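Peptide chain release factor RF2 (Thermus thermophilus, PDB 2IHR) recognises the stop codons UGA and UAA on the ribosome and directs release of the finished polypeptide, its GGQ motif acting in the peptidyl-transferase centre. Local coordinates at residues Lys114-Thr119 against Glu174-Leu179; Gln150-Asp155 against Leu170-Asn175; Glu209-Val214 against Lys280-Glu285. One frame throughout, in Å; residues are numbered along the deposited sequence.

Contact 1: residues Lys114-Thr119 against Glu174-Leu179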
ATOM      1  N   LYS A 114      -2.615   1.908   7.756  1.00 76.71           N
ATOM      2  CA  LYS A 114      -3.986   1.569   7.390  1.00 80.58           C
ATOM      3  C   LYS A 114      -4.208   0.473   6.358  1.00 77.37           C
ATOM      4  O   LYS A 114      -3.337   0.158   5.547  1.00 80.46           O
ATOM      5  CB  LYS A 114      -4.744   2.838   6.949  1.00 97.20           C
ATOM      6  CG  LYS A 114      -5.657   3.450   8.035  1.00110.78           C
ATOM      7  CD  LYS A 114      -4.940   4.490   8.911  1.00121.04           C
ATOM      8  CE  LYS A 114      -5.835   5.011  10.046  1.00128.68           C
ATOM      9  NZ  LYS A 114      -5.382   6.336  10.586  1.00136.42           N
ATOM     10  N   ASN A 115      -5.396  -0.109   6.394  1.00 79.80           N
ATOM     11  CA  ASN A 115      -5.734  -1.128   5.433  1.00 73.81           C
ATOM     12  C   ASN A 115      -5.776  -0.478   4.080  1.00 72.42           C
ATOM     13  O   ASN A 115      -5.767   0.749   3.979  1.00 77.02           O
ATOM     14  CB  ASN A 115      -7.045  -1.768   5.795  1.00 78.10           C
ATOM     15  CG  ASN A 115      -6.948  -2.491   7.103  1.00 83.99           C
ATOM     16  OD1 ASN A 115      -7.884  -3.145   7.533  1.00 92.07           O
ATOM     17  ND2 ASN A 115      -5.788  -2.374   7.754  1.00 84.42           N
ATOM     18  N   ALA A 116      -5.813  -1.297   3.036  1.00 70.21           N
ATOM     19  CA  ALA A 116      -5.755  -0.769   1.695  1.00 59.93           C
ATOM     20  C   ALA A 116      -6.930  -1.069   0.776  1.00 62.23           C
ATOM     21  O   ALA A 116      -7.566  -2.144   0.847  1.00 65.19           O
ATOM     22  CB  ALA A 116      -4.459  -1.238   1.067  1.00 46.51           C
ATOM     23  N   ILE A 117      -7.230  -0.074  -0.064  1.00 60.87           N
ATOM     24  CA  ILE A 117      -8.288  -0.156  -1.078  1.00 62.49           C
ATOM     25  C   ILE A 117      -7.531  -0.101  -2.401  1.00 62.76           C
ATOM     26  O   ILE A 117      -7.002   0.956  -2.791  1.00 62.73           O
ATOM     27  CB  ILE A 117      -9.233   1.038  -1.031  1.00 65.21           C
ATOM     28  CG1 ILE A 117      -9.866   1.138   0.358  1.00 68.20           C
ATOM     29  CG2 ILE A 117     -10.287   0.901  -2.151  1.00 60.27           C
ATOM     30  CD1 ILE A 117     -10.517   2.482   0.649  1.00 73.81           C
ATOM     31  N   LEU A 118      -7.444  -1.267  -3.044  1.00 63.53           N
ATOM     32  CA  LEU A 118      -6.737  -1.455  -4.311  1.00 58.34           C
ATOM     33  C   LEU A 118      -7.760  -1.689  -5.427  1.00 63.13           C
ATOM     34  O   LEU A 118      -8.708  -2.499  -5.272  1.00 57.41           O
ATOM     35  CB  LEU A 118      -5.756  -2.632  -4.168  1.00 47.02           C
ATOM     36  CG  LEU A 118      -4.918  -3.114  -5.384  1.00 51.68           C
ATOM     37  CD1 LEU A 118      -3.485  -3.485  -4.949  1.00 42.68           C
ATOM     38  CD2 LEU A 118      -5.633  -4.286  -6.055  1.00 44.74           C
ATOM     39  N   THR A 119      -7.584  -0.956  -6.536  1.00 62.09           N
ATOM     40  CA  THR A 119      -8.526  -1.045  -7.666  1.00 64.42           C
ATOM     41  C   THR A 119      -7.813  -1.309  -8.991  1.00 66.65           C
ATOM     42  O   THR A 119      -6.805  -0.671  -9.299  1.00 71.57           O
ATOM     43  CB  THR A 119      -9.320   0.286  -7.842  1.00 58.50           C
ATOM     44  OG1 THR A 119      -9.722   0.796  -6.568  1.00 59.16           O
ATOM     45  CG2 THR A 119     -10.549   0.065  -8.715  1.00 50.67           C
ATOM     46  N   GLU A 174      -1.929  -5.089   8.973  1.00 78.47           N
ATOM     47  CA  GLU A 174      -1.015  -4.017   9.334  1.00 79.32           C
ATOM     48  C   GLU A 174      -0.183  -3.563   8.155  1.00 71.65           C
ATOM     49  O   GLU A 174       0.465  -4.365   7.489  1.00 71.92           O
ATOM     50  CB  GLU A 174      -0.132  -4.460  10.518  1.00144.16           C
ATOM     51  CG  GLU A 174       1.381  -4.344  10.346  1.00174.94           C
ATOM     52  CD  GLU A 174       1.959  -5.413   9.435  1.00190.82           C
ATOM     53  OE1 GLU A 174       1.532  -6.582   9.552  1.00202.87           O
ATOM     54  OE2 GLU A 174       2.844  -5.088   8.612  1.00196.63           O
ATOM     55  N   ASN A 175      -0.233  -2.268   7.875  1.00 84.00           N
ATOM     56  CA  ASN A 175       0.544  -1.712   6.780  1.00 82.62           C
ATOM     57  C   ASN A 175       0.165  -2.240   5.424  1.00 81.84           C
ATOM     58  O   ASN A 175       1.029  -2.353   4.554  1.00 80.50           O
ATOM     59  CB  ASN A 175       2.015  -1.996   6.982  1.00 80.24           C
ATOM     60  CG  ASN A 175       2.568  -1.303   8.182  1.00 79.58           C
ATOM     61  OD1 ASN A 175       2.502  -0.067   8.286  1.00 76.92           O
ATOM     62  ND2 ASN A 175       3.129  -2.080   9.101  1.00 77.67           N
ATOM     63  N   ALA A 176      -1.110  -2.585   5.254  1.00 73.54           N
ATOM     64  CA  ALA A 176      -1.579  -3.068   3.973  1.00 67.60           C
ATOM     65  C   ALA A 176      -1.345  -1.907   2.994  1.00 67.12           C
ATOM     66  O   ALA A 176      -0.637  -2.060   2.004  1.00 68.55           O
ATOM     67  CB  ALA A 176      -3.043  -3.422   4.066  1.00 56.74           C
ATOM     68  N   TYR A 177      -1.901  -0.734   3.290  1.00 64.67           N
ATOM     69  CA  TYR A 177      -1.710   0.423   2.435  1.00 61.19           C
ATOM     70  C   TYR A 177      -0.242   0.690   2.104  1.00 61.11           C
ATOM     71  O   TYR A 177       0.170   0.714   0.938  1.00 63.05           O
ATOM     72  CB  TYR A 177      -2.256   1.665   3.092  1.00 60.52           C
ATOM     73  CG  TYR A 177      -2.057   2.839   2.182  1.00 54.59           C
ATOM     74  CD1 TYR A 177      -2.592   2.820   0.901  1.00 53.01           C
ATOM     75  CD2 TYR A 177      -1.224   3.907   2.540  1.00 56.13           C
ATOM     76  CE1 TYR A 177      -2.296   3.823  -0.018  1.00 50.25           C
ATOM     77  CE2 TYR A 177      -0.920   4.917   1.617  1.00 53.59           C
ATOM     78  CZ  TYR A 177      -1.456   4.853   0.344  1.00 50.61           C
ATOM     79  OH  TYR A 177      -1.111   5.764  -0.613  1.00 57.28           O
ATOM     80  N   GLY A 178       0.547   0.928   3.140  1.00 63.30           N
ATOM     81  CA  GLY A 178       1.969   1.183   2.938  1.00 64.86           C
ATOM     82  C   GLY A 178       2.685   0.245   1.968  1.00 64.50           C
ATOM     83  O   GLY A 178       3.297   0.697   0.993  1.00 60.22           O
ATOM     84  N   LEU A 179       2.634  -1.059   2.250  1.00 58.95           N
ATOM     85  CA  LEU A 179       3.257  -2.076   1.402  1.00 59.50           C
ATOM     86  C   LEU A 179       2.749  -2.052  -0.026  1.00 56.85           C
ATOM     87  O   LEU A 179       3.534  -2.073  -0.957  1.00 52.71           O
ATOM     88  CB  LEU A 179       3.004  -3.476   1.961  1.00 57.65           C
ATOM     89  CG  LEU A 179       3.640  -3.686   3.335  1.00 60.22           C
ATOM     90  CD1 LEU A 179       3.248  -5.061   3.861  1.00 58.62           C
ATOM     91  CD2 LEU A 179       5.154  -3.556   3.237  1.00 56.46           C
TER
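Ala116 and Ala176 meet methyl to methyl, CB to CB at 4.0 Å, where the strand that runs to residue 122 comes up against the first turn of helix 176-180. Both methyls point toward the facing segment. That of Ala176 lies beside the strand backbone, its CB 3.6 Å from Ala116 N, while that of Ala116 sits at the edge of the Tyr177 ring, near the ring plane; so small a side chain suits the close approach of Ala116 CA to Tyr177 CA, 4.3 Å. Tyr177 CB comes to 3.1 Å from Lys114 O. Its CG is anti to the backbone N (chi1 -180°), and farther out the ring leads away from Lys114-Thr119 to touch Val210 and Pro212 on the neighbouring strand 201-213. The polar tie is a backbone one, Tyr177 N giving its hydrogen to Lys114 O at 2.8 Å, nearly in line with the carbonyl. It satisfies an N-H of the first helical turn, which has no carbonyl of its own helix to use. Lys114 turns its side chain away, and its NZ makes a salt bridge with Asp215. The arrangement is that of a short helix packed by its N-terminal turn on one face of a mixed beta sheet.

Contact 2: residues Gln150-Asp155 against Leu170-Asn175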
ATOM      1  N   GLN A 150      -6.563 -10.152   5.101  1.00 73.90           N
ATOM      2  CA  GLN A 150      -7.886 -10.581   4.680  1.00 76.43           C
ATOM      3  C   GLN A 150      -8.295  -9.743   3.477  1.00 69.55           C
ATOM      4  O   GLN A 150      -8.047  -8.531   3.404  1.00 66.19           O
ATOM      5  CB  GLN A 150      -8.890 -10.403   5.827  1.00108.47           C
ATOM      6  CG  GLN A 150      -8.505 -11.154   7.083  1.00125.83           C
ATOM      7  CD  GLN A 150      -8.451 -12.645   6.854  1.00140.34           C
ATOM      8  OE1 GLN A 150      -9.484 -13.311   6.807  1.00153.79           O
ATOM      9  NE2 GLN A 150      -7.243 -13.180   6.689  1.00148.02           N
ATOM     10  N   VAL A 151      -8.929 -10.407   2.535  1.00 67.35           N
ATOM     11  CA  VAL A 151      -9.341  -9.741   1.333  1.00 67.59           C
ATOM     12  C   VAL A 151     -10.869  -9.750   1.229  1.00 72.10           C
ATOM     13  O   VAL A 151     -11.513 -10.794   1.380  1.00 71.31           O
ATOM     14  CB  VAL A 151      -8.680 -10.437   0.064  1.00 60.67           C
ATOM     15  CG1 VAL A 151      -9.115  -9.745  -1.241  1.00 56.88           C
ATOM     16  CG2 VAL A 151      -7.167 -10.403   0.182  1.00 57.92           C
ATOM     17  N   GLU A 152     -11.422  -8.564   0.961  1.00 78.46           N
ATOM     18  CA  GLU A 152     -12.855  -8.356   0.799  1.00 76.98           C
ATOM     19  C   GLU A 152     -13.095  -7.860  -0.617  1.00 74.63           C
ATOM     20  O   GLU A 152     -12.783  -6.720  -0.942  1.00 78.05           O
ATOM     21  CB  GLU A 152     -13.322  -7.302   1.785  1.00 77.41           C
ATOM     22  CG  GLU A 152     -14.500  -7.696   2.608  1.00 89.27           C
ATOM     23  CD  GLU A 152     -14.362  -7.240   4.046  1.00101.04           C
ATOM     24  OE1 GLU A 152     -13.558  -7.861   4.778  1.00101.26           O
ATOM     25  OE2 GLU A 152     -15.049  -6.263   4.441  1.00109.18           O
ATOM     26  N   VAL A 153     -13.625  -8.704  -1.483  1.00 71.92           N
ATOM     27  CA  VAL A 153     -13.873  -8.238  -2.832  1.00 69.36           C
ATOM     28  C   VAL A 153     -15.030  -7.257  -2.806  1.00 71.88           C
ATOM     29  O   VAL A 153     -16.192  -7.657  -2.794  1.00 78.77           O
ATOM     30  CB  VAL A 153     -14.269  -9.362  -3.769  1.00 61.64           C
ATOM     31  CG1 VAL A 153     -14.601  -8.762  -5.190  1.00 59.21           C
ATOM     32  CG2 VAL A 153     -13.179 -10.407  -3.795  1.00 46.18           C
ATOM     33  N   VAL A 154     -14.717  -5.973  -2.798  1.00 68.14           N
ATOM     34  CA  VAL A 154     -15.769  -4.981  -2.773  1.00 68.74           C
ATOM     35  C   VAL A 154     -16.642  -5.124  -3.996  1.00 68.73           C
ATOM     36  O   VAL A 154     -17.855  -5.113  -3.908  1.00 72.40           O
ATOM     37  CB  VAL A 154     -15.197  -3.574  -2.737  1.00 69.69           C
ATOM     38  CG1 VAL A 154     -16.302  -2.578  -2.983  1.00 60.48           C
ATOM     39  CG2 VAL A 154     -14.519  -3.320  -1.380  1.00 59.44           C
ATOM     40  N   ASP A 155     -16.035  -5.296  -5.151  1.00 70.98           N
ATOM     41  CA  ASP A 155     -16.841  -5.403  -6.359  1.00 75.19           C
ATOM     42  C   ASP A 155     -15.996  -6.062  -7.433  1.00 76.74           C
ATOM     43  O   ASP A 155     -14.790  -5.970  -7.405  1.00 73.65           O
ATOM     44  CB  ASP A 155     -17.299  -3.990  -6.791  1.00 83.98           C
ATOM     45  CG  ASP A 155     -18.405  -4.013  -7.854  1.00 86.33           C
ATOM     46  OD1 ASP A 155     -19.234  -4.945  -7.847  1.00 88.99           O
ATOM     47  OD2 ASP A 155     -18.464  -3.087  -8.688  1.00 82.23           O
ATOM     48  N   LEU A 170     -10.407  -4.818  -0.701  1.00 62.36           N
ATOM     49  CA  LEU A 170     -10.067  -4.224   0.572  1.00 62.43           C
ATOM     50  C   LEU A 170      -9.178  -5.254   1.220  1.00 68.76           C
ATOM     51  O   LEU A 170      -9.603  -6.406   1.468  1.00 66.51           O
ATOM     52  CB  LEU A 170     -11.336  -4.018   1.388  1.00 60.45           C
ATOM     53  CG  LEU A 170     -11.223  -3.406   2.784  1.00 57.84           C
ATOM     54  CD1 LEU A 170     -10.547  -2.092   2.725  1.00 51.33           C
ATOM     55  CD2 LEU A 170     -12.604  -3.286   3.351  1.00 58.59           C
ATOM     56  N   VAL A 171      -7.932  -4.837   1.463  1.00 65.27           N
ATOM     57  CA  VAL A 171      -6.918  -5.705   2.028  1.00 64.62           C
ATOM     58  C   VAL A 171      -6.696  -5.238   3.435  1.00 64.80           C
ATOM     59  O   VAL A 171      -6.171  -4.144   3.665  1.00 58.85           O
ATOM     60  CB  VAL A 171      -5.594  -5.628   1.172  1.00 66.87           C
ATOM     61  CG1 VAL A 171      -4.448  -6.463   1.811  1.00 64.92           C
ATOM     62  CG2 VAL A 171      -5.882  -6.139  -0.233  1.00 58.64           C
ATOM     63  N   LYS A 172      -7.079  -6.096   4.373  1.00 73.74           N
ATOM     64  CA  LYS A 172      -6.986  -5.791   5.796  1.00 74.32           C
ATOM     65  C   LYS A 172      -5.823  -6.469   6.520  1.00 75.58           C
ATOM     66  O   LYS A 172      -5.707  -7.693   6.553  1.00 74.61           O
ATOM     67  CB  LYS A 172      -8.314  -6.165   6.447  1.00 90.04           C
ATOM     68  CG  LYS A 172      -9.559  -5.617   5.725  1.00 88.31           C
ATOM     69  CD  LYS A 172     -10.784  -6.251   6.317  1.00104.35           C
ATOM     70  CE  LYS A 172     -12.010  -5.395   6.100  1.00115.02           C
ATOM     71  NZ  LYS A 172     -13.124  -5.742   7.056  1.00118.41           N
ATOM     72  N   GLY A 173      -4.964  -5.641   7.104  1.00 61.84           N
ATOM     73  CA  GLY A 173      -3.794  -6.123   7.815  1.00 66.00           C
ATOM     74  C   GLY A 173      -2.894  -4.923   8.069  1.00 71.23           C
ATOM     75  O   GLY A 173      -3.064  -3.865   7.455  1.00 72.48           O
ATOM     76  N   GLU A 174      -1.929  -5.089   8.973  1.00 78.47           N
ATOM     77  CA  GLU A 174      -1.015  -4.017   9.334  1.00 79.32           C
ATOM     78  C   GLU A 174      -0.183  -3.563   8.155  1.00 71.65           C
ATOM     79  O   GLU A 174       0.465  -4.365   7.489  1.00 71.92           O
ATOM     80  CB  GLU A 174      -0.132  -4.460  10.518  1.00144.16           C
ATOM     81  CG  GLU A 174       1.381  -4.344  10.346  1.00174.94           C
ATOM     82  CD  GLU A 174       1.959  -5.413   9.435  1.00190.82           C
ATOM     83  OE1 GLU A 174       1.532  -6.582   9.552  1.00202.87           O
ATOM     84  OE2 GLU A 174       2.844  -5.088   8.612  1.00196.63           O
ATOM     85  N   ASN A 175      -0.233  -2.268   7.875  1.00 84.00           N
ATOM     86  CA  ASN A 175       0.544  -1.712   6.780  1.00 82.62           C
ATOM     87  C   ASN A 175       0.165  -2.240   5.424  1.00 81.84           C
ATOM     88  O   ASN A 175       1.029  -2.353   4.554  1.00 80.50           O
ATOM     89  CB  ASN A 175       2.015  -1.996   6.982  1.00 80.24           C
ATOM     90  CG  ASN A 175       2.568  -1.303   8.182  1.00 79.58           C
ATOM     91  OD1 ASN A 175       2.502  -0.067   8.286  1.00 76.92           O
ATOM     92  ND2 ASN A 175       3.129  -2.080   9.101  1.00 77.67           N
TER
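Lys172 and Glu152 lie on the same face of an antiparallel strand pair, and their side chains join across it. At the root of Lys172, CB and CG lie near the carbonyl oxygen of Gln150, with CB at 3.9 Å from Gln150 O. CG is anti to the carbonyl carbon (chi1 -49°), and from there the chain runs extended. CD comes to 3.6 Å from Glu152 OE1, and CE lies nearer still to the same oxygen. The tip, NZ, reaches both carboxylate oxygens, 3.1 Å from Glu152 OE1 and 3.3 Å from Glu152 OE2; each hydrogen bond is weak, but together they form a salt bridge. Lysine suits this partly exposed place because its methylenes can cover the strand while its charge reaches a diagonal partner. Glu152, bent at chi2, crosses the lysine obliquely, and its CB packs 3.9 Å from Leu170 CB. Leu170 belongs to the buried part of this face, which helix 268-294 covers through Leu274. On the other face Val151 CG2 and Val171 CG2 are only loosely apposed.

Beneath the side chains, Gln150 with Lys172 and Glu152 with Leu170 are the hydrogen-bonded pairs, each making two backbone bonds. Farther along, Val154 and Asp155 both face Gln168 in a classic beta bulge. The whole is a beta hairpin of strands 150-158 and 164-172, whose first strand forms one border of the mixed sheet.

Contact 3: residues Glu209-Val214 against Lys280-Glu285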
ATOM      1  N   GLU A 209      -4.681   1.092  -8.680  1.00 59.56           N
ATOM      2  CA  GLU A 209      -4.741   2.183  -7.704  1.00 64.78           C
ATOM      3  C   GLU A 209      -4.870   1.644  -6.294  1.00 58.12           C
ATOM      4  O   GLU A 209      -5.517   0.599  -6.062  1.00 58.22           O
ATOM      5  CB  GLU A 209      -5.909   3.134  -7.945  1.00 56.65           C
ATOM      6  CG  GLU A 209      -5.453   4.593  -8.204  1.00 99.62           C
ATOM      7  CD  GLU A 209      -4.441   5.165  -7.179  1.00122.35           C
ATOM      8  OE1 GLU A 209      -3.762   6.159  -7.513  1.00138.05           O
ATOM      9  OE2 GLU A 209      -4.322   4.648  -6.051  1.00138.36           O
ATOM     10  N   VAL A 210      -4.259   2.391  -5.380  1.00 62.87           N
ATOM     11  CA  VAL A 210      -4.229   2.100  -3.965  1.00 60.24           C
ATOM     12  C   VAL A 210      -4.297   3.418  -3.176  1.00 61.55           C
ATOM     13  O   VAL A 210      -3.473   4.314  -3.390  1.00 68.93           O
ATOM     14  CB  VAL A 210      -2.893   1.384  -3.558  1.00 48.96           C
ATOM     15  CG1 VAL A 210      -3.044   0.661  -2.190  1.00 39.01           C
ATOM     16  CG2 VAL A 210      -2.498   0.419  -4.629  1.00 41.54           C
ATOM     17  N   ILE A 211      -5.281   3.525  -2.276  1.00 64.70           N
ATOM     18  CA  ILE A 211      -5.464   4.682  -1.389  1.00 57.19           C
ATOM     19  C   ILE A 211      -5.739   4.070   0.003  1.00 60.81           C
ATOM     20  O   ILE A 211      -6.143   2.916   0.113  1.00 62.67           O
ATOM     21  CB  ILE A 211      -6.667   5.498  -1.810  1.00 60.78           C
ATOM     22  CG1 ILE A 211      -7.930   4.675  -1.540  1.00 57.21           C
ATOM     23  CG2 ILE A 211      -6.502   5.963  -3.284  1.00 45.48           C
ATOM     24  CD1 ILE A 211      -9.181   5.292  -2.020  1.00 49.93           C
ATOM     25  N   PRO A 212      -5.535   4.816   1.088  1.00 68.55           N
ATOM     26  CA  PRO A 212      -5.826   4.101   2.351  1.00 69.87           C
ATOM     27  C   PRO A 212      -7.221   4.242   2.957  1.00 73.52           C
ATOM     28  O   PRO A 212      -7.830   5.323   2.857  1.00 69.53           O
ATOM     29  CB  PRO A 212      -4.778   4.654   3.312  1.00 60.04           C
ATOM     30  CG  PRO A 212      -4.683   6.091   2.888  1.00 59.84           C
ATOM     31  CD  PRO A 212      -4.747   6.043   1.326  1.00 57.40           C
ATOM     32  N   GLU A 213      -7.710   3.149   3.572  1.00 69.07           N
ATOM     33  CA  GLU A 213      -8.995   3.157   4.294  1.00 72.41           C
ATOM     34  C   GLU A 213      -8.678   3.715   5.685  1.00 73.86           C
ATOM     35  O   GLU A 213      -8.225   3.000   6.598  1.00 73.64           O
ATOM     36  CB  GLU A 213      -9.606   1.768   4.474  1.00 79.41           C
ATOM     37  CG  GLU A 213     -10.288   1.628   5.849  1.00 79.21           C
ATOM     38  CD  GLU A 213     -11.153   0.393   5.987  1.00 83.64           C
ATOM     39  OE1 GLU A 213     -10.698  -0.619   6.598  1.00 77.53           O
ATOM     40  OE2 GLU A 213     -12.300   0.454   5.477  1.00 78.14           O
ATOM     41  N   VAL A 214      -8.918   5.011   5.817  1.00 67.93           N
ATOM     42  CA  VAL A 214      -8.690   5.787   7.027  1.00 76.64           C
ATOM     43  C   VAL A 214      -9.689   5.555   8.175  1.00 89.13           C
ATOM     44  O   VAL A 214     -10.536   4.641   8.131  1.00 96.37           O
ATOM     45  CB  VAL A 214      -8.700   7.248   6.660  1.00 73.20           C
ATOM     46  CG1 VAL A 214      -7.620   7.538   5.600  1.00 60.40           C
ATOM     47  CG2 VAL A 214     -10.041   7.578   6.101  1.00 78.05           C
ATOM     48  N   LYS A 280     -16.198   7.246   1.304  1.00 72.98           N
ATOM     49  CA  LYS A 280     -15.684   8.292   2.155  1.00 81.17           C
ATOM     50  C   LYS A 280     -14.188   8.473   1.896  1.00 82.69           C
ATOM     51  O   LYS A 280     -13.701   9.594   1.650  1.00 82.45           O
ATOM     52  CB  LYS A 280     -15.972   7.958   3.632  1.00 93.75           C
ATOM     53  CG  LYS A 280     -17.318   8.511   4.189  1.00 88.13           C
ATOM     54  CD  LYS A 280     -17.722   7.802   5.485  1.00 91.34           C
ATOM     55  CE  LYS A 280     -18.586   8.647   6.387  1.00 92.20           C
ATOM     56  NZ  LYS A 280     -17.844   9.096   7.608  1.00 88.79           N
ATOM     57  N   ALA A 281     -13.474   7.351   1.926  1.00108.54           N
ATOM     58  CA  ALA A 281     -12.027   7.313   1.715  1.00 99.64           C
ATOM     59  C   ALA A 281     -11.548   7.828   0.355  1.00 94.88           C
ATOM     60  O   ALA A 281     -10.412   8.277   0.220  1.00102.89           O
ATOM     61  CB  ALA A 281     -11.556   5.929   1.909  1.00 42.28           C
ATOM     62  N   ARG A 282     -12.402   7.735  -0.654  1.00 67.63           N
ATOM     63  CA  ARG A 282     -12.052   8.219  -1.979  1.00 67.24           C
ATOM     64  C   ARG A 282     -12.174   9.742  -2.046  1.00 73.93           C
ATOM     65  O   ARG A 282     -11.451  10.410  -2.779  1.00 72.49           O
ATOM     66  CB  ARG A 282     -12.955   7.569  -3.011  1.00 65.45           C
ATOM     67  CG  ARG A 282     -12.688   6.087  -3.196  1.00 64.52           C
ATOM     68  CD  ARG A 282     -13.440   5.557  -4.381  1.00 58.05           C
ATOM     69  NE  ARG A 282     -13.134   6.430  -5.490  1.00 58.36           N
ATOM     70  CZ  ARG A 282     -13.790   6.446  -6.642  1.00 61.13           C
ATOM     71  NH1 ARG A 282     -14.818   5.630  -6.883  1.00 59.90           N
ATOM     72  NH2 ARG A 282     -13.386   7.301  -7.563  1.00 52.41           N
ATOM     73  N   LEU A 283     -13.111  10.277  -1.270  1.00 86.42           N
ATOM     74  CA  LEU A 283     -13.329  11.710  -1.203  1.00 83.72           C
ATOM     75  C   LEU A 283     -12.152  12.272  -0.428  1.00 84.66           C
ATOM     76  O   LEU A 283     -11.590  13.305  -0.782  1.00 87.49           O
ATOM     77  CB  LEU A 283     -14.636  11.985  -0.469  1.00 78.68           C
ATOM     78  CG  LEU A 283     -15.900  11.560  -1.224  1.00 81.37           C
ATOM     79  CD1 LEU A 283     -17.116  11.508  -0.298  1.00 72.74           C
ATOM     80  CD2 LEU A 283     -16.103  12.546  -2.376  1.00 79.14           C
ATOM     81  N   TYR A 284     -11.785  11.573   0.637  1.00 76.68           N
ATOM     82  CA  TYR A 284     -10.656  11.956   1.471  1.00 78.47           C
ATOM     83  C   TYR A 284      -9.377  12.055   0.630  1.00 82.92           C
ATOM     84  O   TYR A 284      -8.486  12.866   0.886  1.00 84.51           O
ATOM     85  CB  TYR A 284     -10.445  10.895   2.540  1.00 66.13           C
ATOM     86  CG  TYR A 284      -9.300  11.214   3.452  1.00 67.63           C
ATOM     87  CD1 TYR A 284      -9.421  12.190   4.445  1.00 72.78           C
ATOM     88  CD2 TYR A 284      -8.094  10.550   3.337  1.00 71.13           C
ATOM     89  CE1 TYR A 284      -8.360  12.489   5.308  1.00 75.99           C
ATOM     90  CE2 TYR A 284      -7.021  10.846   4.197  1.00 74.88           C
ATOM     91  CZ  TYR A 284      -7.172  11.808   5.177  1.00 75.57           C
ATOM     92  OH  TYR A 284      -6.160  12.037   6.051  1.00 78.00           O
ATOM     93  N   GLU A 285      -9.305  11.171  -0.356  1.00 83.41           N
ATOM     94  CA  GLU A 285      -8.194  11.086  -1.270  1.00 80.33           C
ATOM     95  C   GLU A 285      -8.366  12.216  -2.259  1.00 80.12           C
ATOM     96  O   GLU A 285      -7.397  12.897  -2.574  1.00 83.00           O
ATOM     97  CB  GLU A 285      -8.214   9.715  -1.966  1.00 81.76           C
ATOM     98  CG  GLU A 285      -7.314   9.551  -3.202  1.00 82.25           C
ATOM     99  CD  GLU A 285      -5.835   9.799  -2.931  1.00 90.87           C
ATOM    100  OE1 GLU A 285      -5.453   9.890  -1.734  1.00 91.02           O
ATOM    101  OE2 GLU A 285      -5.068   9.893  -3.924  1.00 92.62           O
TER
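CE2 and CD2 of the Tyr284 ring meet Val214 CG1, which approaches obliquely, 3.6 Å from Tyr284 CE2 and only slightly farther from Tyr284 CD2. A second flat group that touches the strand, the carboxylate of Glu285, has its CD 3.9 Å from Ile211 CG2; a bend at chi2 (59°) places that carbon. Its polar end is engaged elsewhere, OE1 making a salt bridge with Arg288. A glutamate serves here because its methylenes can pack while its charge turns to Arg288 on the same helix: Glu285 CG touches Ile211 CG2 at 3.7 Å. Helix 268-294 lies across strand 201-213 of the mixed sheet, a helix layered on the sheet, alpha on beta; the axes of strand 209-213 and helix 280-285 pass 8.2 Å apart at 114°. Ala281 faces the strand where the backbones come closest, its CB 3.9 Å from Pro212 O, and its lack of bulk permits that approach. Ile211 spreads two branches over the helix: CG2 meets Glu285, while Ile211 CD1 reaches Arg282 CG at 3.8 Å and also nears the carbonyl oxygen of Ala281. The aliphatic start of Arg282 therefore takes part in an apolar contact, and its side chain also touches Ile258 of strand 258-262.

Overall arrangement
All three contacts meet on one mixed sheet, in which strand 115-122 lies between 164-172 and 201-213. All are partly buried; the centre of contact 1 lies about 4 Å from the chain centre, those of the others about 11 Å, and only contact 2 has an exposed touching residue, Gln150. Contacts 1 and 2 share Glu174 and Asn175, as strand 164-172 leads through residues 173-175 to helix 176-180. Contact 3 joins contact 1 through backbone pairing of their strands, Val210 meeting helix 176-180 and Ile211 helix 268-294, on opposite faces. Chemistry differs: small methyls and one backbone bond in contact 1, strand pairing with a salt bridge in contact 2, mainly apolar side-chain packing without inter-segment hydrogen bonds in contact 3.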